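Local coordinates for protein 16 kDa salivary peptide (Culex quinquefasciatus, PDB 7KCG) that is of unknown function but adopts a beta-trefoil fold of the ricin-type lectin kind and may bind sugars, as a secreted component of mosquito saliva, at residues D33-S38 / H62-F67; Q44-T49 / I57-H62; N76-W81 / V125-S130. One frame throughout, in Å; residues are numbered along the deposited sequence.

Interaction 1 of 3, residues D33-S38 / H62-F67. With FMT (formic acid), chain C.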
loop_
_atom_site.group_PDB
_atom_site.type_symbol
_atom_site.label_atom_id
_atom_site.label_comp_id
_atom_site.label_asym_id
_atom_site.label_seq_id
_atom_site.Cartn_x
_atom_site.Cartn_y
_atom_site.Cartn_z
ATOM N N ASP A 33 -1.552 -18.670 0.102
ATOM C CA ASP A 33 -0.353 -17.889 -0.260
ATOM C C ASP A 33 -0.719 -16.404 -0.334
ATOM O O ASP A 33 0.202 -15.599 -0.314
ATOM C CB ASP A 33 0.130 -18.314 -1.637
ATOM C CG ASP A 33 0.686 -19.725 -1.667
ATOM O OD1 ASP A 33 1.243 -20.158 -0.640
ATOM O OD2 ASP A 33 0.558 -20.372 -2.719
ATOM N N ARG A 34 -2.014 -16.078 -0.437
ATOM C CA ARG A 34 -2.397 -14.659 -0.642
ATOM C C ARG A 34 -3.413 -14.199 0.412
ATOM O O ARG A 34 -4.476 -14.796 0.466
ATOM C CB ARG A 34 -2.927 -14.510 -2.068
ATOM C CG ARG A 34 -1.863 -14.558 -3.150
ATOM C CD ARG A 34 -2.441 -15.006 -4.474
ATOM N NE ARG A 34 -1.381 -15.281 -5.425
ATOM C CZ ARG A 34 -0.840 -16.476 -5.614
ATOM N NH1 ARG A 34 -1.268 -17.514 -4.918
ATOM N NH2 ARG A 34 0.126 -16.632 -6.500
ATOM N N ARG A 35 -3.083 -13.195 1.227
ATOM C CA ARG A 35 -4.021 -12.617 2.224
ATOM C C ARG A 35 -4.512 -11.265 1.715
ATOM O O ARG A 35 -3.761 -10.580 1.036
ATOM C CB ARG A 35 -3.372 -12.456 3.598
ATOM C CG ARG A 35 -4.217 -11.754 4.650
ATOM C CD ARG A 35 -3.501 -11.501 5.959
ATOM N NE ARG A 35 -2.552 -12.548 6.273
ATOM C CZ ARG A 35 -2.863 -13.685 6.878
ATOM N NH1 ARG A 35 -4.109 -13.918 7.245
ATOM N NH2 ARG A 35 -1.926 -14.582 7.112
ATOM N N HIS A 36 -5.745 -10.905 2.039
ATOM C CA HIS A 36 -6.337 -9.663 1.497
ATOM C C HIS A 36 -5.908 -8.450 2.307
ATOM O O HIS A 36 -5.370 -8.626 3.393
ATOM C CB HIS A 36 -7.854 -9.811 1.478
ATOM C CG HIS A 36 -8.377 -10.451 0.238
ATOM N ND1 HIS A 36 -9.142 -11.596 0.266
ATOM C CD2 HIS A 36 -8.253 -10.109 -1.061
ATOM C CE1 HIS A 36 -9.467 -11.929 -0.964
ATOM N NE2 HIS A 36 -8.932 -11.037 -1.795
ATOM N N VAL A 37 -6.148 -7.265 1.768
ATOM C CA VAL A 37 -5.834 -6.036 2.489
ATOM C C VAL A 37 -7.125 -5.270 2.735
ATOM O O VAL A 37 -8.083 -5.355 1.957
ATOM C CB VAL A 37 -4.826 -5.144 1.740
ATOM C CG1 VAL A 37 -3.473 -5.823 1.654
ATOM C CG2 VAL A 37 -5.349 -4.817 0.357
ATOM N N SER A 38 -7.138 -4.509 3.823
ATOM C CA SER A 38 -8.351 -3.817 4.221
ATOM C C SER A 38 -7.977 -2.529 4.952
ATOM O O SER A 38 -6.844 -2.044 4.856
ATOM C CB SER A 38 -9.231 -4.751 5.067
ATOM O OG SER A 38 -10.565 -4.299 5.043
ATOM N N HIS A 62 1.853 -9.534 10.373
ATOM C CA HIS A 62 2.074 -10.839 9.775
ATOM C C HIS A 62 3.406 -10.964 9.053
ATOM O O HIS A 62 3.786 -12.083 8.682
ATOM C CB HIS A 62 0.930 -11.152 8.802
ATOM C CG HIS A 62 -0.388 -11.355 9.478
ATOM N ND1 HIS A 62 -1.010 -12.583 9.537
ATOM C CD2 HIS A 62 -1.198 -10.489 10.132
ATOM C CE1 HIS A 62 -2.149 -12.465 10.196
ATOM N NE2 HIS A 62 -2.287 -11.205 10.568
ATOM N N GLY A 63 4.123 -9.858 8.843
ATOM C CA GLY A 63 5.416 -9.886 8.185
ATOM C C GLY A 63 5.358 -10.113 6.695
ATOM O O GLY A 63 6.372 -10.490 6.095
ATOM N N GLU A 64 4.197 -9.897 6.083
ATOM C CA GLU A 64 3.946 -10.239 4.692
ATOM C C GLU A 64 4.070 -9.015 3.791
ATOM O O GLU A 64 3.681 -7.907 4.177
ATOM C CB GLU A 64 2.554 -10.856 4.560
ATOM C CG GLU A 64 2.414 -12.164 5.337
ATOM C CD GLU A 64 0.963 -12.526 5.639
ATOM O OE1 GLU A 64 0.047 -11.783 5.224
ATOM O OE2 GLU A 64 0.734 -13.570 6.292
ATOM N N GLU A 65 4.626 -9.220 2.596
ATOM C CA GLU A 65 4.851 -8.131 1.648
ATOM C C GLU A 65 3.573 -7.760 0.916
ATOM O O GLU A 65 2.787 -8.622 0.529
ATOM C CB GLU A 65 5.896 -8.519 0.604
ATOM C CG GLU A 65 7.319 -8.547 1.067
ATOM C CD GLU A 65 8.279 -8.633 -0.108
ATOM O OE1 GLU A 65 8.282 -9.670 -0.817
ATOM O OE2 GLU A 65 9.025 -7.654 -0.326
ATOM N N LEU A 66 3.386 -6.460 0.701
ATOM C CA LEU A 66 2.279 -5.962 -0.096
ATOM C C LEU A 66 2.635 -6.039 -1.576
ATOM O O LEU A 66 3.709 -5.591 -1.981
ATOM C CB LEU A 66 1.983 -4.508 0.301
ATOM C CG LEU A 66 0.768 -3.891 -0.367
ATOM C CD1 LEU A 66 -0.478 -4.468 0.265
ATOM C CD2 LEU A 66 0.800 -2.366 -0.229
ATOM N N PHE A 67 1.748 -6.606 -2.398
ATOM C CA PHE A 67 2.067 -6.680 -3.822
ATOM C C PHE A 67 0.792 -6.637 -4.647
ATOM O O PHE A 67 -0.308 -6.853 -4.141
ATOM C CB PHE A 67 2.911 -7.925 -4.170
ATOM C CG PHE A 67 2.134 -9.219 -4.186
ATOM C CD1 PHE A 67 1.796 -9.848 -3.009
ATOM C CD2 PHE A 67 1.797 -9.819 -5.389
ATOM C CE1 PHE A 67 1.102 -11.056 -3.026
ATOM C CE2 PHE A 67 1.090 -11.033 -5.414
ATOM C CZ PHE A 67 0.751 -11.639 -4.236
HETATM C C FMT C . 0.195 -13.201 -8.329
HETATM O O1 FMT C . 0.395 -12.563 -9.341
HETATM O O2 FMT C . -0.961 -13.574 -7.891
#
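Arg35 and Glu64 join the two segments through a side-on, two-nitrogen salt bridge. NE of Arg35 donates to OE1 of Glu64 at 2.9 Å, and NH2 of Arg35 donates to OE2 of Glu64 at 3.0 Å. Each oxygen uses its syn lone pair, and the guanidinium and carboxylate planes lie only 10° apart, so the paired groups are almost coplanar. Both N-H...O angles are 165°, close to straight. His62 brings ND1 over one face of the same guanidinium, toward its rim and 3.3 Å from Arg35 NH2, with its ring tilted against that plane; the angle is too poor for a hydrogen bond. CG of Arg35 is anti to the backbone N, and a bend at chi3 turns NE toward Glu64.

Farther along, CG1 of Val37 meets CD1 of Leu66 at 3.6 Å, an apolar contact between two buried side chains. The strands themselves are not paired: their axes stay 9.1 Å apart and cross at 66°. In this beta-trefoil of the ricin-type lectin kind, strand 76-81 is the sheet neighbour of both, with Leu80 lying against Val37 and Glu64. On the other side of Arg35 in the chain, CG of Arg34 approaches the edge of the Phe67 ring at CZ, 4.1 Å away. A formate, probably from the crystallisation liquor, takes a hydrogen bond from Arg34 NE to its O2 (3.0 Å), and its carbon sits at the Phe67 ring edge. Ser69 and Gln70 also bond this formate, while Asp31 forms a salt bridge with NH1 of Arg34.

Interaction 2 of 3, residues Q44-T49 / I57-H62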
loop_
_atom_site.group_PDB
_atom_site.type_symbol
_atom_site.label_atom_id
_atom_site.label_comp_id
_atom_site.label_asym_id
_atom_site.label_seq_id
_atom_site.Cartn_x
_atom_site.Cartn_y
_atom_site.Cartn_z
ATOM N N GLN A 44 -2.706 0.844 12.068
ATOM C CA GLN A 44 -2.072 -0.486 11.882
ATOM C C GLN A 44 -0.649 -0.250 11.347
ATOM O O GLN A 44 -0.489 0.586 10.483
ATOM C CB GLN A 44 -2.994 -1.374 11.058
ATOM C CG GLN A 44 -3.740 -2.433 11.863
ATOM C CD GLN A 44 -3.554 -2.308 13.350
ATOM N N ARG A 45 0.338 -0.987 11.840
ATOM C CA ARG A 45 1.757 -0.722 11.519
ATOM C C ARG A 45 2.293 -1.455 10.289
ATOM O O ARG A 45 1.876 -2.587 10.046
ATOM C CB ARG A 45 2.594 -0.932 12.775
ATOM C CG ARG A 45 2.304 0.099 13.852
ATOM C CD ARG A 45 2.397 -0.447 15.260
ATOM N NE ARG A 45 3.712 -0.227 15.837
ATOM C CZ ARG A 45 4.062 0.854 16.518
ATOM N NH1 ARG A 45 3.188 1.824 16.713
ATOM N NH2 ARG A 45 5.283 0.960 17.009
ATOM N N TRP A 46 3.090 -0.764 9.483
ATOM C CA TRP A 46 3.764 -1.352 8.333
ATOM C C TRP A 46 5.254 -1.056 8.432
ATOM O O TRP A 46 5.693 -0.237 9.246
ATOM C CB TRP A 46 3.203 -0.799 7.017
ATOM C CG TRP A 46 1.743 -1.045 6.831
ATOM C CD1 TRP A 46 0.711 -0.401 7.452
ATOM C CD2 TRP A 46 1.150 -2.003 5.953
ATOM N NE1 TRP A 46 -0.489 -0.903 7.014
ATOM C CE2 TRP A 46 -0.247 -1.896 6.099
ATOM C CE3 TRP A 46 1.665 -2.943 5.055
ATOM C CZ2 TRP A 46 -1.132 -2.682 5.379
ATOM C CZ3 TRP A 46 0.787 -3.731 4.352
ATOM C CH2 TRP A 46 -0.601 -3.600 4.517
ATOM N N THR A 47 6.050 -1.722 7.594
ATOM C CA THR A 47 7.473 -1.421 7.496
ATOM C C THR A 47 7.821 -1.100 6.049
ATOM O O THR A 47 7.587 -1.919 5.152
ATOM C CB THR A 47 8.341 -2.570 8.018
ATOM O OG1 THR A 47 8.147 -2.705 9.430
ATOM C CG2 THR A 47 9.802 -2.265 7.768
ATOM N N ILE A 48 8.372 0.092 5.828
ATOM C CA ILE A 48 8.794 0.541 4.507
ATOM C C ILE A 48 10.309 0.473 4.427
ATOM O O ILE A 48 11.010 1.025 5.287
ATOM C CB ILE A 48 8.292 1.964 4.215
ATOM C CG1 ILE A 48 6.767 1.965 4.079
ATOM C CG2 ILE A 48 8.959 2.498 2.963
ATOM C CD1 ILE A 48 6.180 3.276 3.589
ATOM N N THR A 49 10.786 -0.188 3.382
ATOM C CA THR A 49 12.236 -0.354 3.192
ATOM C C THR A 49 12.595 0.154 1.804
ATOM O O THR A 49 11.920 -0.217 0.860
ATOM C CB THR A 49 12.642 -1.819 3.365
ATOM O OG1 THR A 49 12.022 -2.368 4.527
ATOM C CG2 THR A 49 14.141 -2.003 3.451
ATOM N N ILE A 57 6.971 -2.620 0.896
ATOM C CA ILE A 57 6.010 -2.350 1.959
ATOM C C ILE A 57 5.593 -3.688 2.554
ATOM O O ILE A 57 5.055 -4.542 1.841
ATOM C CB ILE A 57 4.781 -1.586 1.435
ATOM C CG1 ILE A 57 5.197 -0.264 0.767
ATOM C CG2 ILE A 57 3.779 -1.297 2.563
ATOM C CD1 ILE A 57 4.025 0.408 0.016
ATOM N N ARG A 58 5.810 -3.852 3.850
ATOM C CA ARG A 58 5.521 -5.111 4.580
ATOM C C ARG A 58 4.604 -4.877 5.779
ATOM O O ARG A 58 4.844 -3.972 6.526
ATOM C CB ARG A 58 6.822 -5.740 5.069
ATOM C CG ARG A 58 6.681 -7.188 5.479
ATOM C CD ARG A 58 8.008 -7.777 5.844
ATOM N NE ARG A 58 8.941 -7.900 4.752
ATOM C CZ ARG A 58 9.119 -8.988 4.050
ATOM N NH1 ARG A 58 8.395 -10.053 4.293
ATOM N NH2 ARG A 58 10.011 -9.014 3.094
ATOM N N ASN A 59 3.593 -5.724 5.918
ATOM C CA ASN A 59 2.632 -5.674 7.041
ATOM C C ASN A 59 3.330 -6.210 8.273
ATOM O O ASN A 59 3.677 -7.343 8.261
ATOM C CB ASN A 59 1.410 -6.521 6.749
ATOM C CG ASN A 59 0.431 -6.519 7.891
ATOM O OD1 ASN A 59 0.557 -7.309 8.809
ATOM N ND2 ASN A 59 -0.544 -5.643 7.829
ATOM N N ASN A 60 3.508 -5.355 9.273
ATOM C CA ASN A 60 4.261 -5.595 10.527
ATOM C C ASN A 60 3.706 -6.744 11.358
ATOM O O ASN A 60 4.477 -7.437 11.972
ATOM C CB ASN A 60 4.111 -4.403 11.461
ATOM C CG ASN A 60 5.295 -3.479 11.374
ATOM O OD1 ASN A 60 6.017 -3.551 10.422
ATOM N ND2 ASN A 60 5.512 -2.634 12.358
ATOM N N LYS A 61 2.411 -6.934 11.303
ATOM C CA LYS A 61 1.703 -7.882 12.153
ATOM C C LYS A 61 1.965 -9.305 11.681
ATOM O O LYS A 61 2.292 -10.189 12.483
ATOM C CB LYS A 61 0.204 -7.589 12.159
ATOM N N HIS A 62 1.853 -9.534 10.373
ATOM C CA HIS A 62 2.074 -10.839 9.775
ATOM C C HIS A 62 3.406 -10.964 9.053
ATOM O O HIS A 62 3.786 -12.083 8.682
ATOM C CB HIS A 62 0.930 -11.152 8.802
ATOM C CG HIS A 62 -0.388 -11.355 9.478
ATOM N ND1 HIS A 62 -1.010 -12.583 9.537
ATOM C CD2 HIS A 62 -1.198 -10.489 10.132
ATOM C CE1 HIS A 62 -2.149 -12.465 10.196
ATOM N NE2 HIS A 62 -2.287 -11.205 10.568
#
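A beta hairpin brings Trp46, Thr47 and Ile48 opposite Asn59, Arg58 and Ile57 in antiparallel register. Thr47 and Arg58 form the hydrogen-bonded pair: N of Thr47 donates to O of Arg58 at 2.8 Å, and N of Arg58 returns a bond to O of Thr47 at 2.9 Å. Non-hydrogen-bonded pairs flank it, and their side chains share the buried face. There CB of Asn59 lies over the six-membered ring of Trp46, 4.2 Å from the centroid and 28° off the normal, a CH-pi contact. The Asn59 amide stands nearly perpendicular to the indole (85°), with ND2 above the rim. CG2 of Ile57 packs against CE3 of Trp46 at 3.7 Å.

Within the beta-trefoil, strand 12-16 pairs with strand 45-51, and Val12 and Ile14 pack on Trp46, whose NE1 bonds to Leu23 O. On the Thr47 face, OG1 of Thr47 is modelled 2.5 Å from OD1 of Asn60, too short for the bond's length to be trusted. At the end of the strand, chi1 of 178° sets CG of Asn59 anti to the backbone N, and OD1 of Asn59 accepts from N of His62 at 3.0 Å, an Asx motif whose donor lies in the carbonyl plane.

Interaction 3 of 3, residues N76-W81 / V125-S130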
loop_
_atom_site.group_PDB
_atom_site.type_symbol
_atom_site.label_atom_id
_atom_site.label_comp_id
_atom_site.label_asym_id
_atom_site.label_seq_id
_atom_site.Cartn_x
_atom_site.Cartn_y
_atom_site.Cartn_z
ATOM N N ASN A 76 -7.230 -4.914 -10.479
ATOM C CA ASN A 76 -6.180 -5.912 -10.162
ATOM C C ASN A 76 -6.161 -6.039 -8.654
ATOM O O ASN A 76 -6.284 -5.013 -7.982
ATOM C CB ASN A 76 -4.784 -5.598 -10.714
ATOM C CG ASN A 76 -4.660 -5.487 -12.211
ATOM O OD1 ASN A 76 -5.292 -4.638 -12.827
ATOM N ND2 ASN A 76 -3.786 -6.293 -12.788
ATOM N N TYR A 77 -6.057 -7.259 -8.158
ATOM C CA TYR A 77 -6.003 -7.534 -6.734
ATOM C C TYR A 77 -4.726 -6.968 -6.130
ATOM O O TYR A 77 -3.667 -6.962 -6.765
ATOM C CB TYR A 77 -6.030 -9.034 -6.480
ATOM C CG TYR A 77 -7.392 -9.689 -6.463
ATOM C CD1 TYR A 77 -8.196 -9.628 -5.333
ATOM C CD2 TYR A 77 -7.850 -10.409 -7.560
ATOM C CE1 TYR A 77 -9.437 -10.245 -5.303
ATOM C CE2 TYR A 77 -9.097 -11.032 -7.540
ATOM C CZ TYR A 77 -9.882 -10.949 -6.409
ATOM O OH TYR A 77 -11.121 -11.566 -6.381
ATOM N N VAL A 78 -4.829 -6.538 -4.876
ATOM C CA VAL A 78 -3.688 -6.191 -4.043
ATOM C C VAL A 78 -3.702 -7.143 -2.862
ATOM O O VAL A 78 -4.710 -7.228 -2.154
ATOM C CB VAL A 78 -3.756 -4.732 -3.561
ATOM C CG1 VAL A 78 -2.674 -4.485 -2.543
ATOM C CG2 VAL A 78 -3.646 -3.786 -4.737
ATOM N N PHE A 79 -2.589 -7.850 -2.642
ATOM C CA PHE A 79 -2.510 -8.922 -1.657
ATOM C C PHE A 79 -1.335 -8.724 -0.709
ATOM O O PHE A 79 -0.363 -8.044 -1.025
ATOM C CB PHE A 79 -2.289 -10.299 -2.317
ATOM C CG PHE A 79 -3.411 -10.773 -3.178
ATOM C CD1 PHE A 79 -4.695 -10.855 -2.690
ATOM C CD2 PHE A 79 -3.163 -11.186 -4.479
ATOM C CE1 PHE A 79 -5.718 -11.322 -3.484
ATOM C CE2 PHE A 79 -4.184 -11.658 -5.276
ATOM C CZ PHE A 79 -5.465 -11.724 -4.772
ATOM N N LEU A 80 -1.413 -9.401 0.434
ATOM C CA LEU A 80 -0.257 -9.731 1.255
ATOM C C LEU A 80 0.218 -11.149 0.919
ATOM O O LEU A 80 -0.597 -12.058 0.761
ATOM C CB LEU A 80 -0.605 -9.621 2.738
ATOM C CG LEU A 80 -0.978 -8.218 3.217
ATOM C CD1 LEU A 80 -1.193 -8.197 4.714
ATOM C CD2 LEU A 80 0.126 -7.252 2.808
ATOM N N TRP A 81 1.538 -11.327 0.810
ATOM C CA TRP A 81 2.148 -12.562 0.296
ATOM C C TRP A 81 2.413 -13.521 1.459
ATOM O O TRP A 81 3.428 -13.409 2.151
ATOM C CB TRP A 81 3.414 -12.204 -0.475
ATOM C CG TRP A 81 4.158 -13.316 -1.143
ATOM C CD1 TRP A 81 5.493 -13.548 -1.067
ATOM C CD2 TRP A 81 3.629 -14.306 -2.033
ATOM N NE1 TRP A 81 5.829 -14.644 -1.820
ATOM C CE2 TRP A 81 4.703 -15.121 -2.432
ATOM C CE3 TRP A 81 2.355 -14.586 -2.523
ATOM C CZ2 TRP A 81 4.540 -16.199 -3.296
ATOM C CZ3 TRP A 81 2.196 -15.657 -3.382
ATOM C CH2 TRP A 81 3.282 -16.452 -3.756
ATOM N N VAL A 125 -9.461 -2.704 -1.370
ATOM C CA VAL A 125 -8.330 -1.928 -1.877
ATOM C C VAL A 125 -8.005 -2.456 -3.263
ATOM O O VAL A 125 -8.178 -3.648 -3.547
ATOM C CB VAL A 125 -7.109 -2.043 -0.942
ATOM C CG1 VAL A 125 -5.924 -1.176 -1.429
ATOM C CG2 VAL A 125 -7.493 -1.712 0.488
ATOM N N ALA A 126 -7.539 -1.566 -4.131
ATOM C CA ALA A 126 -7.170 -1.933 -5.488
ATOM C C ALA A 126 -6.039 -1.029 -5.959
ATOM O O ALA A 126 -5.421 -0.300 -5.172
ATOM C CB ALA A 126 -8.388 -1.849 -6.415
ATOM N N ALA A 127 -5.770 -1.073 -7.262
ATOM C CA ALA A 127 -4.789 -0.192 -7.871
ATOM C C ALA A 127 -5.231 0.079 -9.297
ATOM O O ALA A 127 -5.604 -0.848 -10.015
ATOM C CB ALA A 127 -3.381 -0.804 -7.831
ATOM N N TYR A 128 -5.210 1.348 -9.689
ATOM C CA TYR A 128 -5.615 1.753 -11.049
ATOM C C TYR A 128 -4.617 2.785 -11.570
ATOM O O TYR A 128 -3.874 3.329 -10.766
ATOM C CB TYR A 128 -7.048 2.277 -11.017
ATOM C CG TYR A 128 -8.127 1.282 -10.683
ATOM C CD1 TYR A 128 -8.658 0.441 -11.646
ATOM C CD2 TYR A 128 -8.645 1.205 -9.406
ATOM C CE1 TYR A 128 -9.663 -0.459 -11.340
ATOM C CE2 TYR A 128 -9.647 0.309 -9.082
ATOM C CZ TYR A 128 -10.159 -0.527 -10.052
ATOM O OH TYR A 128 -11.149 -1.402 -9.720
ATOM N N GLU A 129 -4.667 3.118 -12.853
ATOM C CA GLU A 129 -3.631 3.988 -13.458
ATOM C C GLU A 129 -3.907 5.482 -13.301
ATOM O O GLU A 129 -2.965 6.245 -13.487
ATOM C CB GLU A 129 -3.530 3.663 -14.942
ATOM C CG GLU A 129 -4.848 3.242 -15.559
ATOM C CD GLU A 129 -4.998 3.594 -17.028
ATOM O OE1 GLU A 129 -4.149 3.162 -17.828
ATOM O OE2 GLU A 129 -5.966 4.295 -17.369
ATOM N N SER A 130 -5.122 5.876 -12.933
ATOM C CA SER A 130 -5.486 7.317 -12.913
ATOM C C SER A 130 -4.597 8.158 -12.000
ATOM O O SER A 130 -4.065 9.154 -12.506
ATOM C CB SER A 130 -6.943 7.498 -12.627
#
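Val78, Asn76 and Ala127 bury the most surface where strand 76-81 passes strand 125-128. Val78 supplies the side-chain contact: its CB points toward the other segment, and CG2, anti to the carbonyl carbon, rests on the backbone of Ala126, 3.8 Å from its C. The same methyl lies 4.3 Å from CB of Ala127, a looser apolar touch. Asn76 takes part mainly through its main chain. Its O packs 4.1 Å from CA of Ala126 and is 4.0 Å from N of Ala127, too long for a hydrogen bond, while its ND2 makes a weak hydrogen bond to Ser69 O.

The strand axes come within 5.7 Å at an N-to-C angle of 128°, so the two run broadly antiparallel but splayed. They belong to different sheets of the beta-trefoil, remote in sequence: strand 76-81 pairs with 34-40 and 64-69, and strand 125-128 pairs with 115-118. Val125 extends the packing to Val37 and Phe39.

No hydrogen bond crosses between the segments, and N and O of both Asn76 and Ala127 are buried without a partner in the model. Cohesion here therefore rests on van der Waals packing, with probably some cost for the unpaired backbone groups.

How the interactions relate
Strand 76-81 ties interaction 3 to interaction 1: Leu80 N lies 2.7 Å from Arg35 O, and Phe67 N lies 2.9 Å from Phe79 O, both probable hydrogen bonds, so this strand bridges the two unpaired strands of interaction 1. Interaction 2 meets interaction 1 at the shared His62 and through a probable hydrogen bond, Leu66 N to Ile57 O, 2.8 Å. Leu80 also packs against interaction 2, with CD1 3.7 Å from Asn59 CB. The centres of interactions 2 and 3 are about 16 Å apart, on opposite sides of the chain's centre; interaction 2 is about 10 Å and interaction 3 about 11 Å from interaction 1, centre to centre. The formate belongs to interaction 1, at Arg34 and Phe67.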